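Local coordinates for protein aspartokinase (Synechocystis, PDB 3L76) that probably phosphorylates the beta-carboxyl group of aspartate with ATP, an early step toward threonine and lysine, and binds threonine and lysine in pockets lined by its ACT-domain regions, at residues S158-A163 and D169-Y174; A271-L276 and N324-V329; Q24-T29 and L36-S41; R222-P227 and V253-A258. All blocks are in the same frame, centred on the assembly; numbering follows the deposited sequence.

Contact 1 (S158-A163 and D169-Y174); sequences SAVALA and DFCEIY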
# COMPACT_ATOMS: atom_id res chain seq x y z
N SER A 158 -6.52 -6.33 -16.75
CA SER A 158 -5.50 -7.22 -16.23
C SER A 158 -5.97 -8.65 -16.40
O SER A 158 -5.24 -9.50 -16.88
CB SER A 158 -5.21 -6.95 -14.75
OG SER A 158 -4.63 -5.67 -14.56
N ALA A 159 -7.22 -8.90 -16.03
CA ALA A 159 -7.77 -10.25 -16.07
C ALA A 159 -7.71 -10.84 -17.47
O ALA A 159 -7.22 -11.95 -17.67
CB ALA A 159 -9.19 -10.26 -15.55
N VAL A 160 -8.22 -10.09 -18.44
CA VAL A 160 -8.21 -10.54 -19.82
C VAL A 160 -6.78 -10.74 -20.33
O VAL A 160 -6.47 -11.78 -20.90
CB VAL A 160 -9.03 -9.60 -20.75
CG1 VAL A 160 -8.78 -9.96 -22.20
CG2 VAL A 160 -10.52 -9.70 -20.44
N ALA A 161 -5.93 -9.73 -20.14
CA ALA A 161 -4.51 -9.84 -20.52
C ALA A 161 -3.85 -11.10 -19.94
O ALA A 161 -3.00 -11.71 -20.57
CB ALA A 161 -3.74 -8.61 -20.10
N LEU A 162 -4.25 -11.47 -18.72
CA LEU A 162 -3.68 -12.63 -18.05
C LEU A 162 -4.17 -13.90 -18.70
O LEU A 162 -3.37 -14.78 -19.00
CB LEU A 162 -4.05 -12.63 -16.56
CG LEU A 162 -3.09 -11.87 -15.66
CD1 LEU A 162 -3.68 -11.74 -14.28
CD2 LEU A 162 -1.75 -12.58 -15.62
N ALA A 163 -5.48 -13.99 -18.91
CA ALA A 163 -6.07 -15.14 -19.59
C ALA A 163 -5.42 -15.33 -20.96
O ALA A 163 -5.16 -16.46 -21.37
CB ALA A 163 -7.59 -14.99 -19.71
N ASP A 169 -8.80 -21.06 -20.79
CA ASP A 169 -9.93 -21.58 -21.55
C ASP A 169 -11.02 -20.54 -21.64
O ASP A 169 -11.67 -20.39 -22.68
CB ASP A 169 -10.44 -22.87 -20.93
CG ASP A 169 -9.41 -23.98 -20.96
OD1 ASP A 169 -8.99 -24.38 -22.08
OD2 ASP A 169 -9.00 -24.46 -19.89
N PHE A 170 -11.24 -19.84 -20.54
CA PHE A 170 -12.11 -18.67 -20.54
C PHE A 170 -11.85 -17.75 -19.35
O PHE A 170 -11.03 -18.06 -18.50
CB PHE A 170 -13.59 -19.07 -20.61
CG PHE A 170 -13.99 -20.12 -19.63
CD1 PHE A 170 -14.63 -19.78 -18.45
CD2 PHE A 170 -13.73 -21.46 -19.88
CE1 PHE A 170 -15.00 -20.75 -17.53
CE2 PHE A 170 -14.09 -22.44 -18.97
CZ PHE A 170 -14.73 -22.08 -17.79
N CYS A 171 -12.54 -16.62 -19.33
CA CYS A 171 -12.32 -15.60 -18.33
C CYS A 171 -13.67 -15.10 -17.83
O CYS A 171 -14.52 -14.71 -18.63
CB CYS A 171 -11.51 -14.45 -18.93
SG CYS A 171 -11.38 -12.99 -17.90
N GLU A 172 -13.86 -15.11 -16.52
CA GLU A 172 -15.14 -14.74 -15.92
C GLU A 172 -15.03 -13.46 -15.11
O GLU A 172 -14.15 -13.36 -14.25
CB GLU A 172 -15.64 -15.86 -15.03
CG GLU A 172 -15.57 -17.24 -15.67
CD GLU A 172 -16.13 -18.33 -14.77
OE1 GLU A 172 -17.36 -18.41 -14.61
OE2 GLU A 172 -15.34 -19.13 -14.24
N ILE A 173 -15.91 -12.50 -15.37
CA ILE A 173 -15.94 -11.24 -14.62
C ILE A 173 -17.11 -11.25 -13.66
O ILE A 173 -18.27 -11.22 -14.09
CB ILE A 173 -16.09 -10.01 -15.52
CG1 ILE A 173 -15.08 -10.04 -16.67
CG2 ILE A 173 -15.97 -8.73 -14.70
CD1 ILE A 173 -13.67 -9.74 -16.25
N TYR A 174 -16.83 -11.28 -12.36
CA TYR A 174 -17.88 -11.33 -11.35
C TYR A 174 -18.21 -9.95 -10.80
O TYR A 174 -17.32 -9.12 -10.59
CB TYR A 174 -17.50 -12.29 -10.22
CG TYR A 174 -17.50 -13.73 -10.65
CD1 TYR A 174 -16.37 -14.31 -11.21
CD2 TYR A 174 -18.65 -14.51 -10.54
CE1 TYR A 174 -16.36 -15.63 -11.61
CE2 TYR A 174 -18.65 -15.84 -10.95
CZ TYR A 174 -17.50 -16.39 -11.48
OH TYR A 174 -17.49 -17.69 -11.90
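C171, whose side chain rests against A159, V160 and A163, is fixed through its backbone. N of C171 lies 2.9 Å from O of P227 in a probable hydrogen bond that belongs to the pairing with strand 228-232. This bond holds the backbone of C171; the contact itself is apolar. C171 turns its CB toward helix 158-163. SG stands anti to the backbone N (chi1 171°), which carries the sulfur on to a point between two helix residues. SG of C171 lies 4.2 Å from CB of A159 and equally far from CG2 of V160. The third meeting is at the root of the side chain, where CB of C171 comes 4.0 Å from CB of A163. A159 and A163 are one helical turn apart and both point their methyls at the strand. CD1 of I173 comes a looser 4.6 Å from CB of A159.

The helix and strand segments run nearly antiparallel, at 166°, with axes 8.6 Å apart. This is the helix-to-strand return of the amino acid kinase fold. Helix 154-166 packs on the sheet, then the chain turns back into strand 170-175, which sits between strands 3-8 and 228-232. E172 points the other way. On that face Y174 OH makes a weak hydrogen bond to E172 OE1, and the Y174 ring stacks with F8.

The touching residues are all buried. Small methyls and one sulfur let the helix lie close to the sheet, and the join rests on van der Waals packing while main-chain bonds fix the strand.

Contact 2 (A271-L276 and N324-V329); sequences AKVALL and NTAEAV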
# COMPACT_ATOMS: atom_id res chain seq x y z
N ALA A 271 -20.77 2.99 -52.91
CA ALA A 271 -21.34 3.98 -53.82
C ALA A 271 -22.48 4.71 -53.11
O ALA A 271 -23.27 4.11 -52.38
CB ALA A 271 -21.85 3.32 -55.10
N LYS A 272 -22.55 6.02 -53.32
CA LYS A 272 -23.52 6.85 -52.62
C LYS A 272 -24.80 7.12 -53.43
O LYS A 272 -24.76 7.47 -54.63
CB LYS A 272 -22.88 8.19 -52.20
CG LYS A 272 -23.81 9.11 -51.41
CD LYS A 272 -23.29 10.53 -51.37
CE LYS A 272 -23.41 11.21 -52.72
NZ LYS A 272 -23.03 12.66 -52.69
N VAL A 273 -25.93 6.93 -52.77
CA VAL A 273 -27.18 7.51 -53.21
C VAL A 273 -27.63 8.54 -52.18
O VAL A 273 -27.66 8.26 -50.99
CB VAL A 273 -28.28 6.45 -53.38
CG1 VAL A 273 -29.53 7.11 -53.89
CG2 VAL A 273 -27.85 5.34 -54.33
N ALA A 274 -27.98 9.74 -52.63
CA ALA A 274 -28.54 10.73 -51.72
C ALA A 274 -29.87 11.26 -52.26
O ALA A 274 -30.02 11.53 -53.46
CB ALA A 274 -27.54 11.88 -51.50
N LEU A 275 -30.85 11.37 -51.37
CA LEU A 275 -32.08 12.11 -51.63
C LEU A 275 -31.97 13.49 -51.01
O LEU A 275 -31.88 13.62 -49.80
CB LEU A 275 -33.27 11.39 -51.01
CG LEU A 275 -34.30 10.87 -52.01
CD1 LEU A 275 -35.50 10.34 -51.27
CD2 LEU A 275 -34.70 11.98 -52.99
N LEU A 276 -31.97 14.52 -51.86
CA LEU A 276 -31.79 15.90 -51.41
C LEU A 276 -33.12 16.61 -51.19
O LEU A 276 -34.10 16.36 -51.90
CB LEU A 276 -31.01 16.67 -52.47
CG LEU A 276 -29.66 16.12 -52.89
CD1 LEU A 276 -29.14 16.91 -54.07
CD2 LEU A 276 -28.68 16.15 -51.72
N ASN A 324 -26.84 1.10 -59.29
CA ASN A 324 -27.86 1.27 -60.32
C ASN A 324 -29.24 0.86 -59.82
O ASN A 324 -30.20 1.62 -59.95
CB ASN A 324 -27.49 0.50 -61.60
CG ASN A 324 -26.41 1.21 -62.40
OD1 ASN A 324 -26.06 2.36 -62.13
ND2 ASN A 324 -25.89 0.52 -63.40
N THR A 325 -29.35 -0.34 -59.26
CA THR A 325 -30.62 -0.76 -58.68
C THR A 325 -31.07 0.26 -57.66
O THR A 325 -32.21 0.72 -57.70
CB THR A 325 -30.48 -2.08 -57.94
OG1 THR A 325 -30.08 -3.11 -58.85
CG2 THR A 325 -31.81 -2.44 -57.31
N ALA A 326 -30.16 0.62 -56.76
CA ALA A 326 -30.49 1.50 -55.65
C ALA A 326 -30.97 2.88 -56.10
O ALA A 326 -31.89 3.46 -55.51
CB ALA A 326 -29.30 1.61 -54.70
N GLU A 327 -30.34 3.41 -57.15
CA GLU A 327 -30.71 4.71 -57.70
C GLU A 327 -32.12 4.67 -58.31
O GLU A 327 -32.94 5.56 -58.06
CB GLU A 327 -29.70 5.14 -58.76
CG GLU A 327 -30.09 6.43 -59.51
CD GLU A 327 -29.11 6.80 -60.62
OE1 GLU A 327 -29.14 7.97 -61.08
OE2 GLU A 327 -28.31 5.93 -61.04
N ALA A 328 -32.38 3.63 -59.10
CA ALA A 328 -33.67 3.50 -59.76
C ALA A 328 -34.82 3.46 -58.75
O ALA A 328 -35.79 4.19 -58.89
CB ALA A 328 -33.68 2.27 -60.67
N VAL A 329 -34.69 2.61 -57.74
CA VAL A 329 -35.72 2.47 -56.71
C VAL A 329 -35.94 3.78 -55.98
O VAL A 329 -37.08 4.19 -55.74
CB VAL A 329 -35.34 1.42 -55.66
CG1 VAL A 329 -36.49 1.25 -54.68
CG2 VAL A 329 -35.00 0.10 -56.33
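V273 and A326 join a strand to a helix of an ACT domain, the ferredoxin-like beta-alpha-beta-beta-alpha-beta fold used for amino acid regulation. Segment 271-276 lies on strand 271-279, and segment 324-329 lies on helix 323-333, which packs against the sheet that this strand belongs to.

The apolar part is a single methyl pair. CG2 of V273 meets CB of A326 at 4.0 Å, and both residues direct their CB at the partner segment. CG1 of V273 stands anti to the backbone N (chi1 -178°), which leaves CG2 beside that N and turned to the alanine. L323 and T330 of the same helix also touch V273, and V318 touches A326.

The polar bonds hold each element in place and take no part in this contact. V273 is paired through its backbone with F316, while K272 and A274 pair with E352 and I350, so the strand is held on both edges. Helical bonds run from A328 N to N324 O and from V329 N to T325 O, each 3.1 Å.

E327 lies at the margin. Its carboxylate leads away, and the strand meets its backbone instead: CG2 of V273 is 4.2 Å from N of E327.

Contact 3 (Q24-T29 and L36-S41); sequences QRIKRT and LVVVVS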
# COMPACT_ATOMS: atom_id res chain seq x y z
N GLN A 24 -15.30 -19.38 -0.96
CA GLN A 24 -16.05 -20.62 -1.02
C GLN A 24 -16.22 -21.07 -2.47
O GLN A 24 -15.88 -22.20 -2.81
CB GLN A 24 -17.42 -20.46 -0.35
CG GLN A 24 -17.81 -21.64 0.54
CD GLN A 24 -16.79 -21.90 1.63
OE1 GLN A 24 -16.43 -21.01 2.40
NE2 GLN A 24 -16.31 -23.14 1.70
N ARG A 25 -16.73 -20.17 -3.31
CA ARG A 25 -16.96 -20.49 -4.72
C ARG A 25 -15.68 -20.89 -5.44
O ARG A 25 -15.68 -21.84 -6.23
CB ARG A 25 -17.62 -19.33 -5.47
CG ARG A 25 -17.75 -19.60 -6.97
CD ARG A 25 -17.91 -18.32 -7.78
NE ARG A 25 -19.07 -17.55 -7.34
CZ ARG A 25 -20.30 -17.72 -7.81
NH1 ARG A 25 -20.54 -18.65 -8.73
NH2 ARG A 25 -21.30 -16.97 -7.35
N ILE A 26 -14.60 -20.16 -5.19
CA ILE A 26 -13.31 -20.50 -5.77
C ILE A 26 -12.96 -21.94 -5.43
O ILE A 26 -12.64 -22.74 -6.31
CB ILE A 26 -12.19 -19.56 -5.30
CG1 ILE A 26 -12.49 -18.11 -5.68
CG2 ILE A 26 -10.86 -19.97 -5.91
CD1 ILE A 26 -11.39 -17.14 -5.32
N LYS A 27 -13.04 -22.28 -4.14
CA LYS A 27 -12.79 -23.65 -3.70
C LYS A 27 -13.64 -24.64 -4.49
O LYS A 27 -13.11 -25.61 -5.05
CB LYS A 27 -13.04 -23.79 -2.21
N ARG A 28 -14.95 -24.40 -4.55
CA ARG A 28 -15.86 -25.27 -5.29
C ARG A 28 -15.41 -25.41 -6.75
O ARG A 28 -15.41 -26.51 -7.31
CB ARG A 28 -17.31 -24.77 -5.23
CG ARG A 28 -17.81 -24.42 -3.84
CD ARG A 28 -19.34 -24.37 -3.79
NE ARG A 28 -19.91 -23.68 -4.94
CZ ARG A 28 -20.34 -22.42 -4.94
NH1 ARG A 28 -20.26 -21.70 -3.83
NH2 ARG A 28 -20.84 -21.88 -6.05
N THR A 29 -15.02 -24.28 -7.34
CA THR A 29 -14.53 -24.25 -8.72
C THR A 29 -13.29 -25.12 -8.92
O THR A 29 -13.19 -25.87 -9.90
CB THR A 29 -14.16 -22.81 -9.16
OG1 THR A 29 -15.32 -21.96 -9.08
CG2 THR A 29 -13.62 -22.82 -10.58
N LEU A 36 -7.11 -22.14 -11.10
CA LEU A 36 -7.67 -20.80 -10.99
C LEU A 36 -6.66 -19.69 -10.77
O LEU A 36 -5.85 -19.76 -9.84
CB LEU A 36 -8.73 -20.76 -9.89
CG LEU A 36 -10.15 -21.01 -10.38
CD1 LEU A 36 -10.31 -22.46 -10.81
CD2 LEU A 36 -11.15 -20.66 -9.30
N VAL A 37 -6.71 -18.67 -11.63
CA VAL A 37 -6.02 -17.41 -11.41
C VAL A 37 -7.05 -16.33 -11.09
O VAL A 37 -7.97 -16.09 -11.88
CB VAL A 37 -5.20 -16.97 -12.63
CG1 VAL A 37 -4.65 -15.57 -12.43
CG2 VAL A 37 -4.08 -17.97 -12.89
N VAL A 38 -6.91 -15.69 -9.94
CA VAL A 38 -7.89 -14.72 -9.48
C VAL A 38 -7.36 -13.29 -9.44
O VAL A 38 -6.29 -13.02 -8.88
CB VAL A 38 -8.47 -15.10 -8.11
CG1 VAL A 38 -9.45 -14.04 -7.65
CG2 VAL A 38 -9.15 -16.44 -8.18
N VAL A 39 -8.12 -12.39 -10.04
CA VAL A 39 -7.87 -10.96 -9.98
C VAL A 39 -8.92 -10.35 -9.06
O VAL A 39 -10.10 -10.67 -9.14
CB VAL A 39 -8.01 -10.29 -11.36
CG1 VAL A 39 -7.94 -8.79 -11.21
CG2 VAL A 39 -6.95 -10.80 -12.34
N VAL A 40 -8.50 -9.46 -8.17
CA VAL A 40 -9.43 -8.87 -7.23
C VAL A 40 -9.26 -7.37 -7.23
O VAL A 40 -8.14 -6.87 -7.35
CB VAL A 40 -9.21 -9.40 -5.78
CG1 VAL A 40 -10.36 -9.01 -4.88
CG2 VAL A 40 -9.04 -10.91 -5.78
N SER A 41 -10.37 -6.65 -7.11
CA SER A 41 -10.33 -5.20 -7.01
C SER A 41 -10.16 -4.78 -5.57
O SER A 41 -10.42 -5.57 -4.67
CB SER A 41 -11.62 -4.59 -7.57
OG SER A 41 -11.76 -4.88 -8.95
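I26 is the first residue of 24-29 to meet the strand, at L36 and V38; R25, just before, sends NH2 to the backbone oxygens of S233 and S235. I26 uses both branches. CG2 of I26 stands anti to the backbone N and lies 3.5 Å from CD2 of L36. The two side chains cross obliquely. The other branch runs on to CD1 of I26, which meets CG2 of V38 at 3.7 Å, tip to tip. L85 of helix 63-87 also touches I26.

R28 turns outward. One face of its guanidinium group lies over CA of R25, and its NH2 forms a salt bridge with D236.

T29 comes one turn after R25 and faces the strand again. Its methyl is anti to the backbone N (chi1 -60° for the hydroxyl) and packs on both branches of L36, the side chains crossing at about a right angle. CG2 of T29 lies 3.5 Å from CD2 of L36. The hydroxyl turns back to its own helix: OG1 of T29 donates to R25 O at 2.9 Å from above the carbonyl plane, 43° out of it. R25 O also takes T29 N at 2.8 Å. An alanine here lacks both CG2 and OG1, which would probably open a gap beside L36 and leave R25 O with one donor of the two.

The segments run at 159° with axes 10.2 Å apart. They belong to a beta-alpha-beta crossover, strand 3-8, helix 16-31 and strand 35-40, in the amino acid kinase fold. Aliphatic contacts alone join helix and strand here, while the threonine hydroxyl is satisfied within the helix.

Contact 4 (R222-P227 and V253-A258); sequences RNYGIP and VGLEIA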
# COMPACT_ATOMS: atom_id res chain seq x y z
N ARG A 222 -11.66 -10.00 -27.61
CA ARG A 222 -11.97 -10.25 -29.01
C ARG A 222 -10.69 -10.52 -29.79
O ARG A 222 -10.63 -11.46 -30.59
CB ARG A 222 -12.71 -9.07 -29.68
CG ARG A 222 -13.09 -9.34 -31.15
CD ARG A 222 -13.38 -8.07 -31.96
NE ARG A 222 -12.18 -7.26 -32.14
CZ ARG A 222 -12.16 -5.93 -32.13
NH1 ARG A 222 -13.28 -5.25 -31.93
NH2 ARG A 222 -11.02 -5.27 -32.30
N ASN A 223 -9.67 -9.70 -29.55
CA ASN A 223 -8.45 -9.81 -30.34
C ASN A 223 -7.61 -11.07 -30.06
O ASN A 223 -6.83 -11.48 -30.92
CB ASN A 223 -7.58 -8.57 -30.20
CG ASN A 223 -8.14 -7.36 -30.94
OD1 ASN A 223 -9.07 -7.45 -31.75
ND2 ASN A 223 -7.56 -6.21 -30.67
N TYR A 224 -7.76 -11.66 -28.88
CA TYR A 224 -7.02 -12.88 -28.55
C TYR A 224 -7.94 -14.08 -28.38
O TYR A 224 -7.53 -15.13 -27.89
CB TYR A 224 -6.13 -12.66 -27.32
CG TYR A 224 -5.05 -11.63 -27.57
CD1 TYR A 224 -3.79 -12.01 -28.02
CD2 TYR A 224 -5.31 -10.29 -27.40
CE1 TYR A 224 -2.81 -11.06 -28.26
CE2 TYR A 224 -4.35 -9.34 -27.65
CZ TYR A 224 -3.11 -9.72 -28.08
OH TYR A 224 -2.16 -8.76 -28.32
N GLY A 225 -9.18 -13.93 -28.81
CA GLY A 225 -10.13 -15.03 -28.83
C GLY A 225 -10.39 -15.59 -27.45
O GLY A 225 -10.51 -16.79 -27.27
N ILE A 226 -10.48 -14.70 -26.47
CA ILE A 226 -10.73 -15.14 -25.10
C ILE A 226 -12.22 -15.10 -24.76
O ILE A 226 -12.82 -14.03 -24.70
CB ILE A 226 -9.94 -14.28 -24.08
CG1 ILE A 226 -8.48 -14.14 -24.51
CG2 ILE A 226 -10.04 -14.90 -22.69
CD1 ILE A 226 -7.69 -15.40 -24.36
N PRO A 227 -12.81 -16.27 -24.52
CA PRO A 227 -14.21 -16.30 -24.10
C PRO A 227 -14.38 -15.53 -22.79
O PRO A 227 -13.54 -15.66 -21.90
CB PRO A 227 -14.46 -17.79 -23.85
CG PRO A 227 -13.31 -18.52 -24.49
CD PRO A 227 -12.16 -17.59 -24.43
N VAL A 253 2.42 -11.87 -26.97
CA VAL A 253 3.70 -11.23 -26.81
C VAL A 253 3.54 -10.18 -25.71
O VAL A 253 3.72 -10.47 -24.53
CB VAL A 253 4.14 -10.57 -28.14
CG1 VAL A 253 5.23 -9.58 -27.89
CG2 VAL A 253 4.63 -11.63 -29.13
N GLY A 254 3.18 -8.97 -26.11
CA GLY A 254 2.94 -7.90 -25.17
C GLY A 254 1.56 -7.34 -25.35
O GLY A 254 0.62 -8.08 -25.64
N LEU A 255 1.42 -6.02 -25.20
CA LEU A 255 0.10 -5.41 -25.19
C LEU A 255 0.13 -3.94 -24.85
O LEU A 255 0.42 -3.58 -23.72
CB LEU A 255 -0.76 -6.05 -24.11
CG LEU A 255 -1.93 -6.95 -24.45
CD1 LEU A 255 -2.81 -7.21 -23.22
CD2 LEU A 255 -2.71 -6.59 -25.71
N GLU A 256 -0.22 -3.11 -25.82
CA GLU A 256 -0.43 -1.70 -25.56
C GLU A 256 -1.80 -1.55 -24.89
O GLU A 256 -2.81 -2.00 -25.43
CB GLU A 256 -0.40 -0.93 -26.87
CG GLU A 256 0.42 0.35 -26.83
CD GLU A 256 -0.31 1.50 -26.17
OE1 GLU A 256 -0.52 2.54 -26.84
OE2 GLU A 256 -0.68 1.37 -24.98
N ILE A 257 -1.83 -0.95 -23.70
CA ILE A 257 -3.04 -0.93 -22.88
C ILE A 257 -3.73 0.43 -22.82
O ILE A 257 -4.74 0.59 -22.15
CB ILE A 257 -2.76 -1.38 -21.44
CG1 ILE A 257 -2.35 -0.20 -20.57
CG2 ILE A 257 -1.65 -2.35 -21.44
CD1 ILE A 257 -2.05 -0.59 -19.14
N ALA A 258 -3.18 1.42 -23.52
CA ALA A 258 -3.74 2.76 -23.54
C ALA A 258 -3.92 3.31 -24.96
O ALA A 258 -3.99 4.52 -25.15
CB ALA A 258 -2.88 3.69 -22.72
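Y224 points its CB toward loop 253-258 and meets L255 with the far end of its ring. CG lies anti to the carbonyl carbon (chi1 -64°), which sends the ring out from the helix end. The first ring atom to touch is CE2 of Y224, 3.7 Å from CD2 of L255. CZ of Y224 lies 3.9 Å from CD2 of L255. At the tip, OH of Y224 lies 3.4 Å from CD2 of L255. OH of Y224 is also 3.9 Å from O of G254, which is too long for a bond. The methyl comes at the ring obliquely, and the two side chains slide past each other in opposite directions.

The ring stands near the C-terminal end of helix 215-224. G225 has positive phi (61°) and two bonds lead back into the last turn, a Schellman motif. The chain goes on to strand 228-232 of the amino acid kinase fold. An alanine in place of Y224 would remove the ring, probably leaving CD2 of L255 without its ring partner in this contact and that leucine freer to turn. L255 also packs on A161 and I116.

Just before Y224, R222 holds N223 side-on. NE and NH2 of R222 both donate to OD1 of N223, at 3.1 Å and 3.0 Å, from the same face of the amide. D262 takes NH2 of R222 in a salt bridge and ND2 of N223 in a hydrogen bond.

In the fold
From the N terminus, contact 3 comes first and closes the short turn between helix 16-31 and strand 35-40. Contact 1 follows, closing a similarly short return from helix 154-166 to strand 170-175. Contact 4 spans a longer excursion through strands 228-232 and 240-243. Contact 2 comes last and closes a wide loop within the first ACT domain range. All four are in series; none nests or crosses. Contacts 3 and 1 touch where V39 meets A159 and L162, and both reach the kinase sheet. Contact 1 touches contact 4 through A161 and L255. Contact 2 stands apart, its centre about 40 Å from that of contact 4.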